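Local coordinates for cellulase IBT99 (Metagenomes, PDB 6WBT), which probably hydrolyses phosphorylated alpha-glucosides as a family 4 6-phospho-alpha-glucosidase, and binds NAD, glucose 6-phosphate and a manganese ion, at residues 283-286 / 287-290; 377-380 / 381-384; 329-333 / 334-338. All blocks are in the same frame, centred on the assembly; numbering follows the deposited sequence.

Overall arrangement
All three interactions are local, and they follow one another in series along the chain; none encloses or crosses another. Interaction 1 comes first, where the loop after helix 274-277 turns into helix 286-291 beside the sugar phosphate. Interaction 3 follows. It closes the turn that leads from helix 321-334 into strand 338-345 of the large mixed sheet. Interaction 2 comes last, where the loop after strand 369-372, an outermost strand of that sheet, enters helix 380-402. Interactions 1 and 3 lie on opposite sides of the chain's centre, 37 Å between their centres. Interaction 2 faces the second subunit, and R337 of interaction 3 reaches the third.

Interaction 1 of 3, residues 283-286 / 287-290; sequences NNTR and GMQV. With G6P (6-O-phosphono-alpha-D-glucopyranose), chain F.
R286 runs CG anti to the backbone N and then bends at chi2 (56°), which swings its guanidinium up to the extended side chain of Q289. The two side chains cross at about a right angle, with guanidinium and amide planes 87° apart. R286 NH1 gives a hydrogen bond to Q289 OE1 at 3.2 Å. The oxygen lies near the guanidinium plane, while the donor is tilted from the carbonyl plane of Q289. The other end of this amide points back along the chain. Q289 NE2 donates to N284 O at 3.3 Å, coming from above that carbonyl plane. Bonds at both ends fix the rotation of the amide. N284 OD1 packs on Q289 CG, and the two amide planes are nearly parallel.

This is the first turn of helix 286-291, with T285 at the N-cap. T285 OG1 and G287 N both bond E98 on helix 90-103. Q289 N reaches T285 O at 3.1 Å, and V290 N reaches R286 O at 3.2 Å. M288, a selenomethionine, lays its SE beside N283 O.

R286 and V290 of this turn line the glucose 6-phosphate pocket. R286 NH2 donates to O3P of the phosphate at 2.8 Å, and R286 NE to O1P at 3.2 Å, so one guanidinium grips two phosphate oxygens. R94 and R294 bind the same ligand. V290 CG1 lies over one face of the R286 guanidinium, off-centre near its rim, 3.7 Å from R286 NE. R286 NH1 also forms a salt bridge with D241. Replacing R286 by a leucine would probably leave the phosphate without this charged partner, D241 without its mate and Q289 OE1 without its NH1 donor.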
ATOM      1  N   ASN A 283      19.303 -17.205  40.307  1.00 81.41           N
ATOM      2  CA  ASN A 283      20.401 -18.135  40.526  1.00 81.12           C
ATOM      3  C   ASN A 283      20.177 -19.498  39.875  1.00 80.17           C
ATOM      4  O   ASN A 283      20.986 -20.407  40.092  1.00 80.33           O
ATOM      5  CB  ASN A 283      20.651 -18.322  42.030  1.00 82.84           C
ATOM      6  CG  ASN A 283      20.974 -17.013  42.741  1.00 84.41           C
ATOM      7  OD1 ASN A 283      20.282 -16.622  43.682  1.00 86.21           O
ATOM      8  ND2 ASN A 283      22.034 -16.342  42.304  1.00 84.29           N
ATOM      9  N   ASN A 284      19.110 -19.666  39.083  1.00 78.86           N
ATOM     10  CA  ASN A 284      18.829 -20.922  38.378  1.00 77.86           C
ATOM     11  C   ASN A 284      17.935 -20.582  37.184  1.00 74.92           C
ATOM     12  O   ASN A 284      16.765 -20.959  37.091  1.00 74.92           O
ATOM     13  CB  ASN A 284      18.172 -21.957  39.293  1.00 79.63           C
ATOM     14  CG  ASN A 284      18.029 -23.324  38.641  1.00 79.75           C
ATOM     15  OD1 ASN A 284      16.939 -23.716  38.225  1.00 79.30           O
ATOM     16  ND2 ASN A 284      19.129 -24.060  38.567  1.00 80.52           N
ATOM     17  N   THR A 285      18.506 -19.851  36.232  1.00 72.51           N
ATOM     18  CA  THR A 285      17.794 -19.505  35.018  1.00 71.82           C
ATOM     19  C   THR A 285      17.653 -20.737  34.127  1.00 69.22           C
ATOM     20  O   THR A 285      18.204 -21.805  34.403  1.00 69.00           O
ATOM     21  CB  THR A 285      18.516 -18.384  34.277  1.00 73.91           C
ATOM     22  OG1 THR A 285      19.837 -18.816  33.939  1.00 75.55           O
ATOM     23  CG2 THR A 285      18.608 -17.149  35.156  1.00 75.27           C
ATOM     24  N   ARG A 286      16.887 -20.573  33.046  1.00 67.21           N
ATOM     25  CA  ARG A 286      16.642 -21.682  32.129  1.00 64.84           C
ATOM     26  C   ARG A 286      17.935 -22.169  31.485  1.00 63.81           C
ATOM     27  O   ARG A 286      18.115 -23.373  31.271  1.00 63.83           O
ATOM     28  CB  ARG A 286      15.633 -21.257  31.060  1.00 62.54           C
ATOM     29  CG  ARG A 286      15.360 -22.309  30.000  1.00 60.47           C
ATOM     30  CD  ARG A 286      14.905 -23.619  30.623  1.00 59.73           C
ATOM     31  NE  ARG A 286      14.763 -24.683  29.633  1.00 58.08           N
ATOM     32  CZ  ARG A 286      14.461 -25.942  29.932  1.00 57.76           C
ATOM     33  NH1 ARG A 286      14.270 -26.299  31.195  1.00 58.99           N
ATOM     34  NH2 ARG A 286      14.352 -26.845  28.967  1.00 56.11           N
ATOM     35  N   GLY A 287      18.846 -21.247  31.168  1.00 62.64           N
ATOM     36  CA  GLY A 287      20.124 -21.655  30.609  1.00 62.02           C
ATOM     37  C   GLY A 287      20.932 -22.507  31.569  1.00 62.68           C
ATOM     38  O   GLY A 287      21.636 -23.429  31.155  1.00 62.07           O
HETATM   39  N   MSE A 288      20.841 -22.210  32.861  1.00 63.71           N
HETATM   40  CA  MSE A 288      21.529 -22.992  33.880  1.00 65.03           C
HETATM   41  C   MSE A 288      20.926 -24.386  33.997  1.00 63.53           C
HETATM   42  O   MSE A 288      21.623 -25.352  34.312  1.00 62.97           O
HETATM   43  CB  MSE A 288      21.469 -22.280  35.233  1.00 67.23           C
HETATM   44  CG  MSE A 288      22.406 -21.092  35.353  1.00 68.26           C
HETATM   45 SE   MSE A 288      22.166 -20.141  37.037  0.62 69.99          SE
HETATM   46  CE  MSE A 288      23.890 -19.238  37.122  1.00 71.80           C
ATOM     47  N   GLN A 289      19.620 -24.482  33.739  1.00 62.96           N
ATOM     48  CA  GLN A 289      18.938 -25.769  33.839  1.00 63.10           C
ATOM     49  C   GLN A 289      19.378 -26.717  32.731  1.00 62.18           C
ATOM     50  O   GLN A 289      19.601 -27.908  32.980  1.00 62.76           O
ATOM     51  CB  GLN A 289      17.424 -25.560  33.804  1.00 63.55           C
ATOM     52  CG  GLN A 289      16.906 -24.684  34.931  1.00 64.11           C
ATOM     53  CD  GLN A 289      15.454 -24.293  34.748  1.00 63.54           C
ATOM     54  OE1 GLN A 289      14.685 -25.002  34.100  1.00 62.63           O
ATOM     55  NE2 GLN A 289      15.074 -23.153  35.313  1.00 64.58           N
ATOM     56  N   VAL A 290      19.510 -26.211  31.501  1.00 60.57           N
ATOM     57  CA  VAL A 290      19.974 -27.059  30.410  1.00 58.71           C
ATOM     58  C   VAL A 290      21.461 -27.357  30.533  1.00 59.77           C
ATOM     59  O   VAL A 290      21.944 -28.331  29.946  1.00 59.87           O
ATOM     60  CB  VAL A 290      19.651 -26.419  29.044  1.00 55.53           C
ATOM     61  CG1 VAL A 290      18.187 -26.011  28.983  1.00 54.83           C
ATOM     62  CG2 VAL A 290      20.557 -25.230  28.777  1.00 54.41           C
TER
HETATM   63  C1  G6P F 502      11.557 -24.855  21.339  1.00 91.49           C
HETATM   64  C2  G6P F 502      11.816 -23.420  20.889  1.00 90.50           C
HETATM   65  C3  G6P F 502      13.294 -23.067  21.003  1.00 89.51           C
HETATM   66  C4  G6P F 502      13.818 -23.416  22.391  1.00 88.54           C
HETATM   67  C5  G6P F 502      13.501 -24.875  22.696  1.00 88.09           C
HETATM   68  C6  G6P F 502      14.037 -25.321  24.053  1.00 84.11           C
HETATM   69  O1  G6P F 502      12.187 -25.762  20.428  1.00 92.79           O
HETATM   70  O2  G6P F 502      11.393 -23.261  19.531  1.00 90.32           O
HETATM   71  O3  G6P F 502      13.475 -21.669  20.755  1.00 89.80           O
HETATM   72  O4  G6P F 502      15.233 -23.204  22.443  1.00 88.53           O
HETATM   73  O5  G6P F 502      12.086 -25.060  22.650  1.00 90.46           O
HETATM   74  O6  G6P F 502      14.827 -24.296  24.653  1.00 80.37           O
HETATM   75  P   G6P F 502      15.765 -24.647  25.913  1.00 77.48           P
HETATM   76  O1P G6P F 502      15.617 -23.456  26.827  1.00 77.80           O
HETATM   77  O2P G6P F 502      17.140 -24.826  25.316  1.00 77.65           O
HETATM   78  O3P G6P F 502      15.165 -25.922  26.457  1.00 76.76           O

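Interaction 2 of 3, residues 377-380 / 381-384; sequences SIPR and FYKG
I378 comes first, and its branch CG1 sits between the backbone N and the carbonyl carbon (chi1 63°). This turns CD1 onto the start of the helix, where it lies 3.9 Å from K383 N. I378 CD1 also approaches Y382 CB at 4.4 Å. The I378 side chain also touches F197 of strand 192-197.

P379 is next, at the N-cap position. Its CG meets the edge of the Y382 ring, 3.4 Å from Y382 CD2 and near the ring plane. P379 O takes the first helical bond, from K383 N at 3.1 Å. A weaker one comes from Y382 N. These bonds open helix 380-402, a long helix of the family 4 C-terminal region that lies against the second subunit.

R380 carries the helix on, with G384 N donating to R380 O at 3.0 Å and almost straight (173°). Its side chain leaves the turn, bends at chi3, and forms salt bridges with E398 and D356 of the second subunit.

On the helix side, F381 CD2 lies over the centre of the Y382 ring, 3.6 Å above its plane. W204 meets the Y382 ring edge to face, and F381 stacks on F258. The hydroxyl of the buried Y382 is satisfied by D260. K383 sets its CB against P379 O at 3.6 Å, then leads away to a salt bridge between K383 NZ and E387 of its own chain.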
ATOM      1  N   SER A 377      -5.166  -9.943   4.966  1.00 33.65           N
ATOM      2  CA  SER A 377      -5.154  -8.969   6.049  1.00 35.86           C
ATOM      3  C   SER A 377      -5.432  -9.638   7.390  1.00 37.87           C
ATOM      4  O   SER A 377      -6.213 -10.590   7.478  1.00 42.16           O
ATOM      5  CB  SER A 377      -6.182  -7.871   5.787  1.00 38.68           C
ATOM      6  OG  SER A 377      -5.718  -6.965   4.800  1.00 40.84           O
ATOM      7  N   ILE A 378      -4.784  -9.132   8.435  1.00 33.83           N
ATOM      8  CA  ILE A 378      -4.988  -9.623   9.796  1.00 33.84           C
ATOM      9  C   ILE A 378      -5.679  -8.528  10.600  1.00 35.03           C
ATOM     10  O   ILE A 378      -5.505  -7.338  10.297  1.00 34.63           O
ATOM     11  CB  ILE A 378      -3.660 -10.051  10.441  1.00 33.01           C
ATOM     12  CG1 ILE A 378      -2.710  -8.858  10.565  1.00 31.65           C
ATOM     13  CG2 ILE A 378      -3.013 -11.169   9.630  1.00 29.94           C
ATOM     14  CD1 ILE A 378      -1.387  -9.195  11.224  1.00 29.65           C
ATOM     15  N   PRO A 379      -6.476  -8.870  11.613  1.00 36.08           N
ATOM     16  CA  PRO A 379      -7.200  -7.839  12.369  1.00 36.41           C
ATOM     17  C   PRO A 379      -6.258  -6.911  13.125  1.00 37.72           C
ATOM     18  O   PRO A 379      -5.044  -7.117  13.201  1.00 38.72           O
ATOM     19  CB  PRO A 379      -8.089  -8.647  13.323  1.00 34.85           C
ATOM     20  CG  PRO A 379      -7.513 -10.023  13.338  1.00 35.71           C
ATOM     21  CD  PRO A 379      -6.880 -10.231  12.002  1.00 36.53           C
ATOM     22  N   ARG A 380      -6.855  -5.866  13.709  1.00 35.94           N
ATOM     23  CA  ARG A 380      -6.071  -4.752  14.241  1.00 36.59           C
ATOM     24  C   ARG A 380      -5.233  -5.164  15.446  1.00 37.41           C
ATOM     25  O   ARG A 380      -4.068  -4.764  15.560  1.00 38.80           O
ATOM     26  CB  ARG A 380      -6.996  -3.588  14.603  1.00 35.97           C
ATOM     27  CG  ARG A 380      -6.326  -2.494  15.422  1.00 36.40           C
ATOM     28  CD  ARG A 380      -7.294  -1.370  15.766  1.00 37.69           C
ATOM     29  NE  ARG A 380      -7.378  -0.363  14.712  1.00 38.61           N
ATOM     30  CZ  ARG A 380      -8.337  -0.314  13.794  1.00 38.50           C
ATOM     31  NH1 ARG A 380      -9.308  -1.218  13.793  1.00 39.12           N
ATOM     32  NH2 ARG A 380      -8.328   0.642  12.875  1.00 28.22           N
ATOM     33  N   PHE A 381      -5.804  -5.955  16.359  1.00 37.56           N
ATOM     34  CA  PHE A 381      -5.089  -6.300  17.587  1.00 36.39           C
ATOM     35  C   PHE A 381      -3.796  -7.052  17.304  1.00 33.80           C
ATOM     36  O   PHE A 381      -2.819  -6.908  18.047  1.00 32.56           O
ATOM     37  CB  PHE A 381      -5.986  -7.128  18.507  1.00 35.56           C
ATOM     38  CG  PHE A 381      -5.266  -7.702  19.695  1.00 36.21           C
ATOM     39  CD1 PHE A 381      -4.768  -6.875  20.687  1.00 34.83           C
ATOM     40  CD2 PHE A 381      -5.087  -9.071  19.820  1.00 37.93           C
ATOM     41  CE1 PHE A 381      -4.106  -7.398  21.781  1.00 35.77           C
ATOM     42  CE2 PHE A 381      -4.426  -9.602  20.912  1.00 37.52           C
ATOM     43  CZ  PHE A 381      -3.935  -8.764  21.894  1.00 36.17           C
ATOM     44  N   TYR A 382      -3.767  -7.851  16.240  1.00 32.99           N
ATOM     45  CA  TYR A 382      -2.576  -8.616  15.903  1.00 31.62           C
ATOM     46  C   TYR A 382      -1.644  -7.870  14.961  1.00 32.59           C
ATOM     47  O   TYR A 382      -0.456  -8.204  14.895  1.00 35.24           O
ATOM     48  CB  TYR A 382      -2.982  -9.959  15.294  1.00 33.23           C
ATOM     49  CG  TYR A 382      -3.993 -10.689  16.146  1.00 36.92           C
ATOM     50  CD1 TYR A 382      -3.588 -11.482  17.208  1.00 37.99           C
ATOM     51  CD2 TYR A 382      -5.353 -10.563  15.905  1.00 38.24           C
ATOM     52  CE1 TYR A 382      -4.508 -12.142  17.997  1.00 39.87           C
ATOM     53  CE2 TYR A 382      -6.281 -11.219  16.688  1.00 40.09           C
ATOM     54  CZ  TYR A 382      -5.852 -12.007  17.733  1.00 42.30           C
ATOM     55  OH  TYR A 382      -6.767 -12.664  18.520  1.00 45.37           O
ATOM     56  N   LYS A 383      -2.151  -6.870  14.239  1.00 30.04           N
ATOM     57  CA  LYS A 383      -1.277  -6.002  13.459  1.00 31.25           C
ATOM     58  C   LYS A 383      -0.421  -5.132  14.372  1.00 33.64           C
ATOM     59  O   LYS A 383       0.799  -5.041  14.193  1.00 34.25           O
ATOM     60  CB  LYS A 383      -2.105  -5.133  12.512  1.00 31.07           C
ATOM     61  CG  LYS A 383      -1.320  -4.007  11.856  1.00 30.06           C
ATOM     62  CD  LYS A 383      -2.238  -3.074  11.080  1.00 30.66           C
ATOM     63  CE  LYS A 383      -1.487  -1.854  10.564  1.00 32.00           C
ATOM     64  NZ  LYS A 383      -0.393  -2.222   9.625  1.00 29.72           N
ATOM     65  N   GLY A 384      -1.046  -4.491  15.362  1.00 33.25           N
ATOM     66  CA  GLY A 384      -0.309  -3.600  16.241  1.00 32.78           C
ATOM     67  C   GLY A 384       0.752  -4.305  17.062  1.00 32.92           C
ATOM     68  O   GLY A 384       1.802  -3.727  17.355  1.00 34.68           O
TER

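Interaction 3 of 3, residues 329-333 / 334-338; sequences VESLI and HDERS
This is a local contact at the C-terminal end of helix 321-334, in which E330 and S331 meet E336 and S338 as the chain turns into strand 338-345. H334 N donates to E330 O at 3.2 Å, still in the helical pattern. D335 then leaves the helix with a positive phi. E336 N turns back to S331 O in a weak hydrogen bond of 3.3 Å. The positive phi and this six-to-one bond recall part of a Schellman motif, without its five-to-two bond.

The S331 hydroxyl holds the next step. OG lies anti to the backbone N (chi1 -174°), where it can face the returning chain, and it accepts the bond from S338 N at 3.2 Å, nearly straight (168°). S331 OG also bonds V365 O, so it is gripped by two backbone groups. S338 pairs through its backbone with V365 as well. The serine therefore ties the helix end to the point where strand 338-345 joins strand 358-366, its antiparallel neighbour in the mixed sheet. V329 and L332 pack on strands 81-84 and 143-146.

E336 folds back over E330, so that the two carboxylates lie near each other, their planes 34° apart. K327 forms a salt bridge with E336 OE2, which probably offsets some of the negative charge gathered here. K30 is a longer and weaker partner of E336 OE1. I333 CG2 touches H334 CD2 at 3.5 Å, approaching the imidazole obliquely. R337, beyond the turn, carries its guanidinium to E193 and Y364 of the third subunit.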
ATOM      1  N   VAL A 329      14.515 -30.617   4.405  1.00 45.32           N
ATOM      2  CA  VAL A 329      15.581 -30.975   3.471  1.00 44.94           C
ATOM      3  C   VAL A 329      15.089 -32.013   2.476  1.00 48.32           C
ATOM      4  O   VAL A 329      15.356 -31.921   1.271  1.00 49.23           O
ATOM      5  CB  VAL A 329      16.819 -31.488   4.229  1.00 41.80           C
ATOM      6  CG1 VAL A 329      17.932 -31.830   3.248  1.00 41.96           C
ATOM      7  CG2 VAL A 329      17.280 -30.485   5.269  1.00 40.12           C
ATOM      8  N   GLU A 330      14.375 -33.028   2.967  1.00 49.95           N
ATOM      9  CA  GLU A 330      13.848 -34.065   2.088  1.00 52.66           C
ATOM     10  C   GLU A 330      12.905 -33.476   1.047  1.00 51.49           C
ATOM     11  O   GLU A 330      12.917 -33.888  -0.119  1.00 53.30           O
ATOM     12  CB  GLU A 330      13.142 -35.133   2.920  1.00 55.93           C
ATOM     13  CG  GLU A 330      12.540 -36.263   2.114  1.00 60.88           C
ATOM     14  CD  GLU A 330      11.775 -37.243   2.979  1.00 64.87           C
ATOM     15  OE1 GLU A 330      12.104 -37.366   4.178  1.00 65.90           O
ATOM     16  OE2 GLU A 330      10.839 -37.886   2.463  1.00 67.24           O
ATOM     17  N   SER A 331      12.088 -32.499   1.447  1.00 50.12           N
ATOM     18  CA  SER A 331      11.202 -31.844   0.494  1.00 50.36           C
ATOM     19  C   SER A 331      11.965 -30.946  -0.472  1.00 49.90           C
ATOM     20  O   SER A 331      11.473 -30.686  -1.574  1.00 49.78           O
ATOM     21  CB  SER A 331      10.135 -31.036   1.233  1.00 50.00           C
ATOM     22  OG  SER A 331       9.180 -30.509   0.327  1.00 51.22           O
ATOM     23  N   LEU A 332      13.150 -30.470  -0.084  1.00 49.09           N
ATOM     24  CA  LEU A 332      14.001 -29.717  -0.997  1.00 48.97           C
ATOM     25  C   LEU A 332      14.674 -30.620  -2.022  1.00 53.00           C
ATOM     26  O   LEU A 332      14.962 -30.176  -3.141  1.00 53.44           O
ATOM     27  CB  LEU A 332      15.063 -28.944  -0.213  1.00 45.80           C
ATOM     28  CG  LEU A 332      14.609 -27.774   0.660  1.00 40.71           C
ATOM     29  CD1 LEU A 332      15.690 -27.401   1.662  1.00 38.17           C
ATOM     30  CD2 LEU A 332      14.256 -26.578  -0.204  1.00 39.49           C
ATOM     31  N   ILE A 333      14.930 -31.877  -1.665  1.00 55.04           N
ATOM     32  CA  ILE A 333      15.624 -32.790  -2.568  1.00 55.61           C
ATOM     33  C   ILE A 333      14.674 -33.322  -3.634  1.00 57.47           C
ATOM     34  O   ILE A 333      14.977 -33.285  -4.832  1.00 58.90           O
ATOM     35  CB  ILE A 333      16.270 -33.938  -1.771  1.00 55.25           C
ATOM     36  CG1 ILE A 333      17.238 -33.385  -0.727  1.00 54.54           C
ATOM     37  CG2 ILE A 333      16.994 -34.896  -2.705  1.00 55.42           C
ATOM     38  CD1 ILE A 333      17.548 -34.354   0.388  1.00 54.94           C
ATOM     39  N   HIS A 334      13.512 -33.822  -3.217  1.00 58.19           N
ATOM     40  CA  HIS A 334      12.581 -34.487  -4.118  1.00 61.17           C
ATOM     41  C   HIS A 334      11.414 -33.607  -4.544  1.00 61.33           C
ATOM     42  O   HIS A 334      10.522 -34.095  -5.245  1.00 60.90           O
ATOM     43  CB  HIS A 334      12.045 -35.766  -3.466  1.00 64.24           C
ATOM     44  CG  HIS A 334      13.077 -36.836  -3.300  1.00 68.73           C
ATOM     45  ND1 HIS A 334      12.846 -37.988  -2.580  1.00 70.50           N
ATOM     46  CD2 HIS A 334      14.346 -36.930  -3.764  1.00 70.26           C
ATOM     47  CE1 HIS A 334      13.928 -38.746  -2.607  1.00 70.98           C
ATOM     48  NE2 HIS A 334      14.852 -38.126  -3.319  1.00 70.83           N
ATOM     49  N   ASP A 335      11.397 -32.334  -4.142  1.00 62.57           N
ATOM     50  CA  ASP A 335      10.324 -31.406  -4.506  1.00 62.24           C
ATOM     51  C   ASP A 335       8.963 -31.956  -4.074  1.00 62.44           C
ATOM     52  O   ASP A 335       8.021 -32.053  -4.863  1.00 61.10           O
ATOM     53  CB  ASP A 335      10.355 -31.100  -6.007  1.00 64.32           C
ATOM     54  CG  ASP A 335       9.410 -29.983  -6.400  1.00 66.35           C
ATOM     55  OD1 ASP A 335       9.563 -28.861  -5.876  1.00 66.29           O
ATOM     56  OD2 ASP A 335       8.515 -30.228  -7.236  1.00 67.63           O
ATOM     57  N   GLU A 336       8.870 -32.329  -2.796  1.00 64.79           N
ATOM     58  CA  GLU A 336       7.673 -32.971  -2.272  1.00 65.93           C
ATOM     59  C   GLU A 336       6.534 -31.996  -2.004  1.00 64.56           C
ATOM     60  O   GLU A 336       5.419 -32.444  -1.716  1.00 65.12           O
ATOM     61  CB  GLU A 336       8.002 -33.729  -0.984  1.00 67.74           C
ATOM     62  CG  GLU A 336       9.209 -34.643  -1.089  1.00 72.28           C
ATOM     63  CD  GLU A 336       9.300 -35.615   0.070  1.00 76.08           C
ATOM     64  OE1 GLU A 336       8.956 -36.801  -0.120  1.00 78.38           O
ATOM     65  OE2 GLU A 336       9.702 -35.191   1.172  1.00 75.88           O
ATOM     66  N   ARG A 337       6.789 -30.688  -2.086  1.00 61.18           N
ATOM     67  CA  ARG A 337       5.764 -29.664  -1.870  1.00 58.92           C
ATOM     68  C   ARG A 337       5.144 -29.782  -0.479  1.00 57.64           C
ATOM     69  O   ARG A 337       3.931 -29.659  -0.307  1.00 58.54           O
ATOM     70  CB  ARG A 337       4.685 -29.721  -2.956  1.00 60.43           C
ATOM     71  CG  ARG A 337       5.238 -29.781  -4.370  1.00 62.93           C
ATOM     72  CD  ARG A 337       6.194 -28.632  -4.632  1.00 63.47           C
ATOM     73  NE  ARG A 337       5.645 -27.659  -5.570  1.00 64.77           N
ATOM     74  CZ  ARG A 337       5.905 -27.652  -6.873  1.00 65.38           C
ATOM     75  NH1 ARG A 337       6.710 -28.568  -7.395  1.00 64.93           N
ATOM     76  NH2 ARG A 337       5.364 -26.729  -7.654  1.00 66.05           N
ATOM     77  N   SER A 338       5.987 -30.025   0.521  1.00 55.68           N
ATOM     78  CA  SER A 338       5.508 -30.144   1.890  1.00 54.56           C
ATOM     79  C   SER A 338       5.086 -28.783   2.428  1.00 50.84           C
ATOM     80  O   SER A 338       5.781 -27.780   2.244  1.00 50.95           O
ATOM     81  CB  SER A 338       6.591 -30.751   2.781  1.00 56.33           C
ATOM     82  OG  SER A 338       6.120 -30.930   4.107  1.00 57.31           O
TER